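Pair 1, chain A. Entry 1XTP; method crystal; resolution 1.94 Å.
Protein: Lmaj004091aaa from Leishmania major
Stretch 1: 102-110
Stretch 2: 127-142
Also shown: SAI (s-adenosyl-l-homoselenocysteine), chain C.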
# COMPACT_ATOMS: atom_id res chain seq x y z
N ALA A 102 4.04 -7.53 1.68
CA ALA A 102 3.57 -8.37 2.79
C ALA A 102 4.41 -8.33 4.06
O ALA A 102 3.90 -8.63 5.13
CB ALA A 102 3.46 -9.80 2.32
N GLY A 103 5.69 -7.98 3.92
CA GLY A 103 6.61 -7.98 5.04
C GLY A 103 6.74 -9.38 5.59
O GLY A 103 7.11 -10.30 4.86
N ILE A 104 6.44 -9.55 6.87
CA ILE A 104 6.51 -10.88 7.51
C ILE A 104 5.19 -11.64 7.46
O ILE A 104 5.02 -12.62 8.18
CB ILE A 104 6.97 -10.81 8.99
CG1 ILE A 104 5.96 -10.04 9.84
CG2 ILE A 104 8.37 -10.20 9.10
CD1 ILE A 104 6.14 -10.27 11.29
N GLY A 105 4.24 -11.15 6.66
CA GLY A 105 2.96 -11.84 6.43
C GLY A 105 1.92 -11.62 7.51
O GLY A 105 1.06 -12.47 7.72
N ARG A 106 2.00 -10.47 8.19
CA ARG A 106 1.09 -10.12 9.28
C ARG A 106 -0.38 -10.11 8.89
O ARG A 106 -1.25 -10.64 9.63
CB ARG A 106 1.47 -8.74 9.84
CG ARG A 106 0.61 -8.28 11.04
CD ARG A 106 0.93 -6.81 11.41
NE ARG A 106 0.49 -5.91 10.34
CZ ARG A 106 -0.72 -5.37 10.23
NH1 ARG A 106 -1.66 -5.59 11.13
NH2 ARG A 106 -0.98 -4.59 9.20
N ILE A 107 -0.69 -9.46 7.75
CA ILE A 107 -2.05 -9.40 7.29
C ILE A 107 -2.55 -10.79 6.82
O ILE A 107 -3.69 -11.19 7.10
CB ILE A 107 -2.23 -8.31 6.19
CG1 ILE A 107 -1.88 -6.92 6.76
CG2 ILE A 107 -3.69 -8.32 5.65
CD1 ILE A 107 -1.75 -5.82 5.71
N THR A 108 -1.71 -11.52 6.10
CA THR A 108 -2.03 -12.87 5.67
C THR A 108 -2.27 -13.79 6.88
O THR A 108 -3.26 -14.51 6.92
CB THR A 108 -0.94 -13.47 4.75
OG1 THR A 108 -0.78 -12.63 3.61
CG2 THR A 108 -1.31 -14.90 4.27
N LYS A 109 -1.39 -13.71 7.88
CA LYS A 109 -1.49 -14.60 9.04
C LYS A 109 -2.77 -14.38 9.84
O LYS A 109 -3.42 -15.34 10.24
CB LYS A 109 -0.27 -14.46 9.96
CG LYS A 109 -0.25 -15.48 11.10
CD LYS A 109 1.11 -15.62 11.75
N ASN A 110 -3.12 -13.11 10.05
CA ASN A 110 -4.18 -12.73 10.98
C ASN A 110 -5.51 -12.41 10.31
O ASN A 110 -6.50 -12.25 11.00
CB ASN A 110 -3.73 -11.52 11.81
CG ASN A 110 -2.52 -11.83 12.66
OD1 ASN A 110 -2.64 -12.41 13.75
ND2 ASN A 110 -1.33 -11.48 12.16
N HIS A 127 14.85 -11.10 3.85
CA HIS A 127 14.69 -11.58 5.22
C HIS A 127 13.27 -11.38 5.75
O HIS A 127 12.88 -12.03 6.72
CB HIS A 127 15.72 -10.96 6.17
CG HIS A 127 15.37 -9.59 6.64
ND1 HIS A 127 15.48 -8.48 5.83
CD2 HIS A 127 14.93 -9.15 7.84
CE1 HIS A 127 15.12 -7.41 6.52
NE2 HIS A 127 14.78 -7.79 7.74
N MSE A 128 12.51 -10.47 5.14
CA MSE A 128 11.09 -10.30 5.48
C MSE A 128 10.29 -11.48 4.93
O MSE A 128 9.49 -12.11 5.64
CB MSE A 128 10.52 -8.99 4.93
CG MSE A 128 11.23 -7.72 5.39
SE MSE A 128 11.00 -7.42 7.30
CE MSE A 128 9.20 -7.22 7.34
N LEU A 129 10.51 -11.79 3.65
CA LEU A 129 9.80 -12.88 2.98
C LEU A 129 10.12 -14.26 3.58
O LEU A 129 9.24 -15.12 3.69
CB LEU A 129 10.11 -12.88 1.48
CG LEU A 129 9.33 -13.83 0.57
CD1 LEU A 129 7.84 -13.58 0.66
CD2 LEU A 129 9.79 -13.67 -0.87
N GLU A 130 11.38 -14.45 3.94
CA GLU A 130 11.83 -15.69 4.58
C GLU A 130 11.17 -15.91 5.93
O GLU A 130 10.77 -17.01 6.25
CB GLU A 130 13.37 -15.69 4.74
CG GLU A 130 14.14 -15.95 3.43
CD GLU A 130 13.65 -17.20 2.69
OE1 GLU A 130 13.61 -18.29 3.32
OE2 GLU A 130 13.30 -17.09 1.49
N GLU A 131 11.07 -14.85 6.71
CA GLU A 131 10.38 -14.93 7.99
C GLU A 131 8.88 -15.20 7.83
O GLU A 131 8.30 -15.96 8.61
CB GLU A 131 10.62 -13.64 8.77
CG GLU A 131 9.91 -13.59 10.10
CD GLU A 131 10.32 -14.69 11.06
OE1 GLU A 131 11.44 -15.24 10.93
OE2 GLU A 131 9.52 -14.99 11.98
N ALA A 132 8.25 -14.58 6.84
CA ALA A 132 6.87 -14.89 6.46
C ALA A 132 6.64 -16.38 6.21
O ALA A 132 5.64 -16.94 6.67
CB ALA A 132 6.48 -14.10 5.20
N LYS A 133 7.56 -17.00 5.46
CA LYS A 133 7.51 -18.45 5.21
C LYS A 133 7.47 -19.26 6.50
O LYS A 133 6.72 -20.22 6.61
CB LYS A 133 8.72 -18.91 4.37
CG LYS A 133 8.60 -18.64 2.91
CD LYS A 133 9.86 -19.05 2.19
CE LYS A 133 9.89 -18.49 0.79
NZ LYS A 133 11.22 -18.72 0.15
N ARG A 134 8.28 -18.86 7.49
CA ARG A 134 8.29 -19.52 8.80
C ARG A 134 7.03 -19.23 9.61
O ARG A 134 6.49 -20.10 10.26
CB ARG A 134 9.51 -19.10 9.61
CG ARG A 134 10.81 -19.53 8.98
CD ARG A 134 12.00 -19.27 9.90
NE ARG A 134 12.51 -17.91 9.78
CZ ARG A 134 13.26 -17.47 8.76
NH1 ARG A 134 13.59 -18.28 7.75
NH2 ARG A 134 13.67 -16.20 8.74
N GLU A 135 6.56 -17.99 9.56
CA GLU A 135 5.42 -17.60 10.36
C GLU A 135 4.14 -18.19 9.78
O GLU A 135 3.17 -18.40 10.50
CB GLU A 135 5.36 -16.08 10.51
CG GLU A 135 6.03 -15.56 11.78
CD GLU A 135 5.12 -15.70 12.99
OE1 GLU A 135 4.03 -15.09 12.98
OE2 GLU A 135 5.47 -16.43 13.95
N LEU A 136 4.17 -18.51 8.49
CA LEU A 136 3.01 -19.02 7.79
C LEU A 136 3.05 -20.52 7.55
O LEU A 136 2.26 -21.04 6.78
CB LEU A 136 2.83 -18.28 6.48
CG LEU A 136 2.51 -16.78 6.60
CD1 LEU A 136 2.54 -16.17 5.22
CD2 LEU A 136 1.15 -16.55 7.21
N ALA A 137 3.93 -21.24 8.24
CA ALA A 137 4.07 -22.67 8.01
C ALA A 137 2.79 -23.43 8.39
O ALA A 137 2.23 -23.22 9.47
CB ALA A 137 5.25 -23.21 8.77
N GLY A 138 2.34 -24.31 7.50
CA GLY A 138 1.09 -25.06 7.69
C GLY A 138 -0.20 -24.25 7.60
O GLY A 138 -1.20 -24.56 8.27
N MSE A 139 -0.19 -23.21 6.77
CA MSE A 139 -1.36 -22.37 6.59
C MSE A 139 -1.71 -22.34 5.10
O MSE A 139 -0.85 -22.68 4.26
CB MSE A 139 -1.09 -20.96 7.13
CG MSE A 139 -0.64 -20.97 8.55
SE MSE A 139 -0.66 -19.22 9.41
CE MSE A 139 -2.60 -18.98 9.58
N PRO A 140 -2.97 -21.97 4.76
CA PRO A 140 -3.41 -21.94 3.34
C PRO A 140 -2.75 -20.84 2.50
O PRO A 140 -3.41 -19.96 1.97
CB PRO A 140 -4.91 -21.74 3.45
CG PRO A 140 -5.15 -21.16 4.77
CD PRO A 140 -4.07 -21.63 5.68
N VAL A 141 -1.43 -20.93 2.37
CA VAL A 141 -0.66 -19.94 1.63
C VAL A 141 -0.13 -20.60 0.36
O VAL A 141 0.12 -21.81 0.33
CB VAL A 141 0.47 -19.37 2.53
CG1 VAL A 141 1.41 -18.44 1.76
CG2 VAL A 141 -0.15 -18.64 3.69
N GLY A 142 -0.01 -19.81 -0.71
CA GLY A 142 0.41 -20.32 -2.01
C GLY A 142 1.85 -19.93 -2.31
O GLY A 142 2.78 -20.50 -1.75
N SAI C . 1.87 -4.80 4.49
CA SAI C . 2.52 -5.39 5.70
CB SAI C . 3.90 -4.79 5.89
CG SAI C . 3.95 -3.29 6.12
SE SAI C . 5.83 -2.73 6.34
C SAI C . 1.75 -5.12 6.98
O SAI C . 0.90 -4.23 7.03
OXT SAI C . 1.98 -5.77 8.00
C5' SAI C . 6.13 -2.18 4.46
C4' SAI C . 6.62 -3.32 3.57
O4' SAI C . 6.70 -2.84 2.26
C3' SAI C . 8.02 -3.83 3.90
O3' SAI C . 8.00 -5.23 4.03
C2' SAI C . 8.89 -3.45 2.73
O2' SAI C . 9.92 -4.40 2.47
C1' SAI C . 7.84 -3.41 1.65
N9 SAI C . 8.20 -2.64 0.47
C8 SAI C . 9.02 -1.53 0.42
N7 SAI C . 9.07 -1.13 -0.85
C5 SAI C . 8.28 -1.95 -1.60
C6 SAI C . 7.96 -1.97 -2.96
N6 SAI C . 8.49 -1.06 -3.78
N1 SAI C . 7.11 -2.95 -3.45
C2 SAI C . 6.58 -3.91 -2.61
N3 SAI C . 6.89 -3.87 -1.26
C4 SAI C . 7.72 -2.90 -0.78
O HOH W 1 3.49 -12.82 10.54

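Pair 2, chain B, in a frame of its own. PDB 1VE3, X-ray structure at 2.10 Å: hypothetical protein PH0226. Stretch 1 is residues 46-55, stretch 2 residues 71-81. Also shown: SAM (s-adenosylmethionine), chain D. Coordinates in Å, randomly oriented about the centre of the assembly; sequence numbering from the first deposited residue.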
# COMPACT_ATOMS: atom_id res chain seq x y z
N ALA B 46 -17.94 -9.27 4.34
CA ALA B 46 -17.79 -8.22 3.32
C ALA B 46 -16.28 -8.17 3.05
O ALA B 46 -15.65 -7.12 3.21
CB ALA B 46 -18.30 -6.87 3.86
N CYS B 47 -15.73 -9.31 2.63
CA CYS B 47 -14.29 -9.45 2.38
C CYS B 47 -13.69 -8.76 1.16
O CYS B 47 -12.46 -8.66 1.04
CB CYS B 47 -13.92 -10.94 2.31
SG CYS B 47 -14.76 -11.83 0.98
N GLY B 48 -14.53 -8.28 0.25
CA GLY B 48 -14.00 -7.63 -0.94
C GLY B 48 -13.20 -8.63 -1.75
O GLY B 48 -13.69 -9.73 -2.03
N VAL B 49 -11.97 -8.28 -2.12
CA VAL B 49 -11.15 -9.19 -2.90
C VAL B 49 -10.33 -10.18 -2.06
O VAL B 49 -9.48 -10.91 -2.59
CB VAL B 49 -10.23 -8.40 -3.90
CG1 VAL B 49 -11.10 -7.69 -4.93
CG2 VAL B 49 -9.37 -7.40 -3.16
N GLY B 50 -10.60 -10.21 -0.76
CA GLY B 50 -9.93 -11.15 0.13
C GLY B 50 -8.56 -10.81 0.70
O GLY B 50 -7.91 -11.67 1.30
N GLY B 51 -8.11 -9.57 0.53
CA GLY B 51 -6.81 -9.19 1.04
C GLY B 51 -6.56 -9.52 2.51
O GLY B 51 -5.51 -10.07 2.86
N PHE B 52 -7.50 -9.17 3.39
CA PHE B 52 -7.29 -9.44 4.81
C PHE B 52 -7.45 -10.91 5.15
O PHE B 52 -7.00 -11.36 6.20
CB PHE B 52 -8.23 -8.56 5.65
CG PHE B 52 -7.80 -7.13 5.72
CD1 PHE B 52 -6.84 -6.73 6.63
CD2 PHE B 52 -8.30 -6.20 4.82
CE1 PHE B 52 -6.37 -5.42 6.65
CE2 PHE B 52 -7.84 -4.88 4.83
CZ PHE B 52 -6.87 -4.49 5.75
N SER B 53 -8.08 -11.66 4.26
CA SER B 53 -8.24 -13.09 4.48
C SER B 53 -6.87 -13.75 4.33
O SER B 53 -6.40 -14.43 5.24
CB SER B 53 -9.22 -13.68 3.47
OG SER B 53 -10.54 -13.19 3.70
N PHE B 54 -6.22 -13.52 3.19
CA PHE B 54 -4.90 -14.08 2.94
C PHE B 54 -3.94 -13.70 4.06
O PHE B 54 -3.13 -14.52 4.50
CB PHE B 54 -4.36 -13.59 1.59
CG PHE B 54 -5.28 -13.88 0.44
CD1 PHE B 54 -5.80 -15.16 0.27
CD2 PHE B 54 -5.66 -12.87 -0.44
CE1 PHE B 54 -6.69 -15.43 -0.76
CE2 PHE B 54 -6.56 -13.14 -1.48
CZ PHE B 54 -7.08 -14.42 -1.64
N LEU B 55 -4.04 -12.47 4.54
CA LEU B 55 -3.18 -12.03 5.63
C LEU B 55 -3.36 -12.91 6.87
O LEU B 55 -2.39 -13.37 7.46
CB LEU B 55 -3.47 -10.58 6.00
CG LEU B 55 -2.71 -10.07 7.22
CD1 LEU B 55 -1.22 -10.05 6.90
CD2 LEU B 55 -3.20 -8.68 7.59
N ASP B 71 -18.55 -10.15 -8.43
CA ASP B 71 -17.27 -9.68 -8.96
C ASP B 71 -16.16 -9.72 -7.92
O ASP B 71 -15.04 -10.13 -8.21
CB ASP B 71 -17.41 -8.26 -9.51
CG ASP B 71 -18.54 -8.11 -10.50
OD1 ASP B 71 -18.62 -8.93 -11.44
OD2 ASP B 71 -19.35 -7.18 -10.34
N MSE B 72 -16.47 -9.26 -6.71
CA MSE B 72 -15.49 -9.26 -5.63
C MSE B 72 -15.03 -10.69 -5.36
O MSE B 72 -13.84 -10.97 -5.27
CB MSE B 72 -16.09 -8.67 -4.35
CG MSE B 72 -16.37 -7.17 -4.43
SE MSE B 72 -14.75 -6.14 -4.64
CE MSE B 72 -15.09 -5.46 -6.42
N ILE B 73 -16.00 -11.58 -5.24
CA ILE B 73 -15.73 -12.99 -4.98
C ILE B 73 -14.95 -13.64 -6.11
O ILE B 73 -14.04 -14.44 -5.87
CB ILE B 73 -17.05 -13.76 -4.73
CG1 ILE B 73 -17.74 -13.20 -3.48
CG2 ILE B 73 -16.78 -15.25 -4.56
CD1 ILE B 73 -16.90 -13.32 -2.21
N ARG B 74 -15.29 -13.30 -7.35
CA ARG B 74 -14.58 -13.87 -8.50
C ARG B 74 -13.10 -13.50 -8.45
O ARG B 74 -12.23 -14.35 -8.63
CB ARG B 74 -15.20 -13.37 -9.81
CG ARG B 74 -14.64 -14.08 -11.05
CD ARG B 74 -15.34 -13.64 -12.34
NE ARG B 74 -15.27 -12.19 -12.53
CZ ARG B 74 -16.29 -11.36 -12.33
NH1 ARG B 74 -17.47 -11.82 -11.94
NH2 ARG B 74 -16.12 -10.06 -12.52
N LYS B 75 -12.80 -12.22 -8.20
CA LYS B 75 -11.41 -11.79 -8.12
C LYS B 75 -10.71 -12.44 -6.93
O LYS B 75 -9.54 -12.80 -7.00
CB LYS B 75 -11.31 -10.27 -7.97
CG LYS B 75 -11.33 -9.46 -9.26
CD LYS B 75 -11.00 -7.99 -8.95
CE LYS B 75 -11.22 -7.09 -10.16
NZ LYS B 75 -10.97 -5.65 -9.84
N ALA B 76 -11.44 -12.58 -5.83
CA ALA B 76 -10.89 -13.17 -4.62
C ALA B 76 -10.34 -14.56 -4.93
O ALA B 76 -9.21 -14.88 -4.55
CB ALA B 76 -11.97 -13.26 -3.54
N ARG B 77 -11.13 -15.36 -5.62
CA ARG B 77 -10.73 -16.71 -5.98
C ARG B 77 -9.47 -16.75 -6.83
O ARG B 77 -8.59 -17.58 -6.61
CB ARG B 77 -11.90 -17.42 -6.68
CG ARG B 77 -12.98 -17.81 -5.69
CD ARG B 77 -14.31 -18.15 -6.33
NE ARG B 77 -15.26 -18.55 -5.30
CZ ARG B 77 -16.58 -18.60 -5.47
NH1 ARG B 77 -17.12 -18.27 -6.64
NH2 ARG B 77 -17.36 -18.98 -4.46
N GLU B 78 -9.37 -15.85 -7.81
CA GLU B 78 -8.18 -15.80 -8.65
C GLU B 78 -6.96 -15.44 -7.82
O GLU B 78 -5.87 -15.95 -8.06
CB GLU B 78 -8.37 -14.78 -9.78
CG GLU B 78 -9.51 -15.14 -10.71
CD GLU B 78 -9.73 -14.09 -11.77
OE1 GLU B 78 -8.79 -13.83 -12.56
OE2 GLU B 78 -10.85 -13.53 -11.83
N TYR B 79 -7.14 -14.55 -6.84
CA TYR B 79 -6.03 -14.17 -5.97
C TYR B 79 -5.62 -15.36 -5.12
O TYR B 79 -4.44 -15.59 -4.88
CB TYR B 79 -6.41 -13.00 -5.06
CG TYR B 79 -6.29 -11.64 -5.71
CD1 TYR B 79 -5.08 -11.22 -6.27
CD2 TYR B 79 -7.38 -10.77 -5.77
CE1 TYR B 79 -4.96 -9.96 -6.87
CE2 TYR B 79 -7.27 -9.52 -6.37
CZ TYR B 79 -6.06 -9.12 -6.92
OH TYR B 79 -5.94 -7.87 -7.50
N ALA B 80 -6.62 -16.11 -4.66
CA ALA B 80 -6.38 -17.28 -3.84
C ALA B 80 -5.65 -18.33 -4.67
O ALA B 80 -4.79 -19.05 -4.17
CB ALA B 80 -7.70 -17.84 -3.32
N LYS B 81 -6.01 -18.42 -5.94
CA LYS B 81 -5.40 -19.38 -6.85
C LYS B 81 -3.93 -19.02 -7.03
O LYS B 81 -3.04 -19.85 -6.80
CB LYS B 81 -6.12 -19.37 -8.20
CG LYS B 81 -5.84 -20.58 -9.07
CD LYS B 81 -6.64 -20.50 -10.37
CE LYS B 81 -6.54 -21.79 -11.18
NZ LYS B 81 -5.14 -22.12 -11.55
N SAM D . -13.40 -5.80 3.88
CA SAM D . -13.02 -5.29 2.53
C SAM D . -11.59 -4.75 2.57
O SAM D . -10.86 -4.96 1.60
OXT SAM D . -11.28 -4.12 3.63
CB SAM D . -13.96 -4.18 2.18
CG SAM D . -14.10 -3.97 0.75
SD SAM D . -15.24 -2.60 0.29
CE SAM D . -14.58 -1.20 0.94
C5' SAM D . -16.83 -3.06 1.01
C4' SAM D . -17.48 -4.46 0.54
O4' SAM D . -18.76 -4.66 1.25
C3' SAM D . -17.91 -4.47 -0.92
O3' SAM D . -16.91 -5.49 -1.41
C2' SAM D . -19.25 -5.11 -1.06
O2' SAM D . -19.57 -6.03 -2.06
C1' SAM D . -19.49 -5.54 0.43
N9 SAM D . -20.91 -5.55 0.80
C8 SAM D . -21.91 -4.58 0.69
N7 SAM D . -23.08 -4.97 1.14
C5 SAM D . -22.86 -6.25 1.57
C6 SAM D . -23.70 -7.28 2.18
N6 SAM D . -25.00 -7.08 2.44
N1 SAM D . -23.14 -8.53 2.51
C2 SAM D . -21.81 -8.77 2.25
N3 SAM D . -20.94 -7.88 1.69
C4 SAM D . -21.52 -6.63 1.37

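What backbone arrangement do the two pairs share? In each, a glycine-rich loop runs into the start of a helix and lies against a second helix, and the central 14 residues superpose with an RMSD of 0.4 Å. The CA atoms nearest each other across the stretches are those of A:Ile104 and A:Ala132, 4.2 Å apart, matched by those of B:Val49 and B:Ala76, 4.3 Å apart. No hydrogen bond crosses between the modelled atoms of either pair. Instead the loop carbonyl meets an alanine CA in a CA-H...O contact: A:Ile104 O lies 3.4 Å from A:Ala132 CA, and B:Val49 O lies 3.3 Å from B:Ala76 CA. The small alanine side chain accompanies this close approach at the same place in both.

Why do glycines flank the central residue of the loop? A:Gly103 and B:Gly48 match, and both have positive phi, which favours glycine. A CB here would also meet the ligand: an ideal CB on A:Gly103 would be crowded by SAI CB, 3.2 Å from it, and an ideal CB on B:Gly48 would clash with SAM CG at 3.0 Å. The next matched glycines, A:Gly105 and B:Gly50, are the N-caps of their helices. A CB on either would point toward the other stretch, 3.1 Å from A:Leu136 CD1 in pair 1 and 3.7 Å from B:Ala76 CB in pair 2.

How is the space around the central loop residue filled? A:Ile104 and B:Val49 coincide, and each meets the matched selenomethionine, A:Met128 or B:Met72. The terminal methyl makes the contact in pair 1, where A:Ile104 CG2 is 3.6 Å from A:Met128 CE. In pair 2, B:Val49 CG1 instead lies 4.0 Å from B:Met72 SE. One turn along the helix, A:Glu131 CG and B:Lys75 CB offer only aliphatic carbon to the loop, so opposite charges serve the same packing. The glutamate's carboxylate is engaged along its own helix, in a salt bridge from A:Glu131 OE1 to A:Arg134 NE at 3.1 Å.

Where do the solutions diverge? They part at A:Glu135 and B:Tyr79. The tyrosine packs directly, with B:Tyr79 CE2 4.0 Å from B:Val49 CB. In pair 1 a water takes part: it donates to A:Ile104 O at 2.8 Å and, weakly, to A:Glu135 OE1 at 3.4 Å.

What closes the far end of the contact? A:Lys109 matches B:Phe54, and A:Leu136 matches B:Ala80, so the bulk is distributed differently. In pair 2 a large ring from the helix of the first stretch reaches a small alanine, B:Phe54 CE1 lying 3.7 Å from B:Ala80 CB, and also packs against B:Tyr79 CB, 3.6 Å from B:Phe54 CE2. Pair 1 has the leucine on the second stretch, with A:Leu136 CD2 3.7 Å from A:Lys109 CB. The helix in pair 1 has ended by A:Leu136, where a type II turn begins, whereas B:Ala80 remains helical.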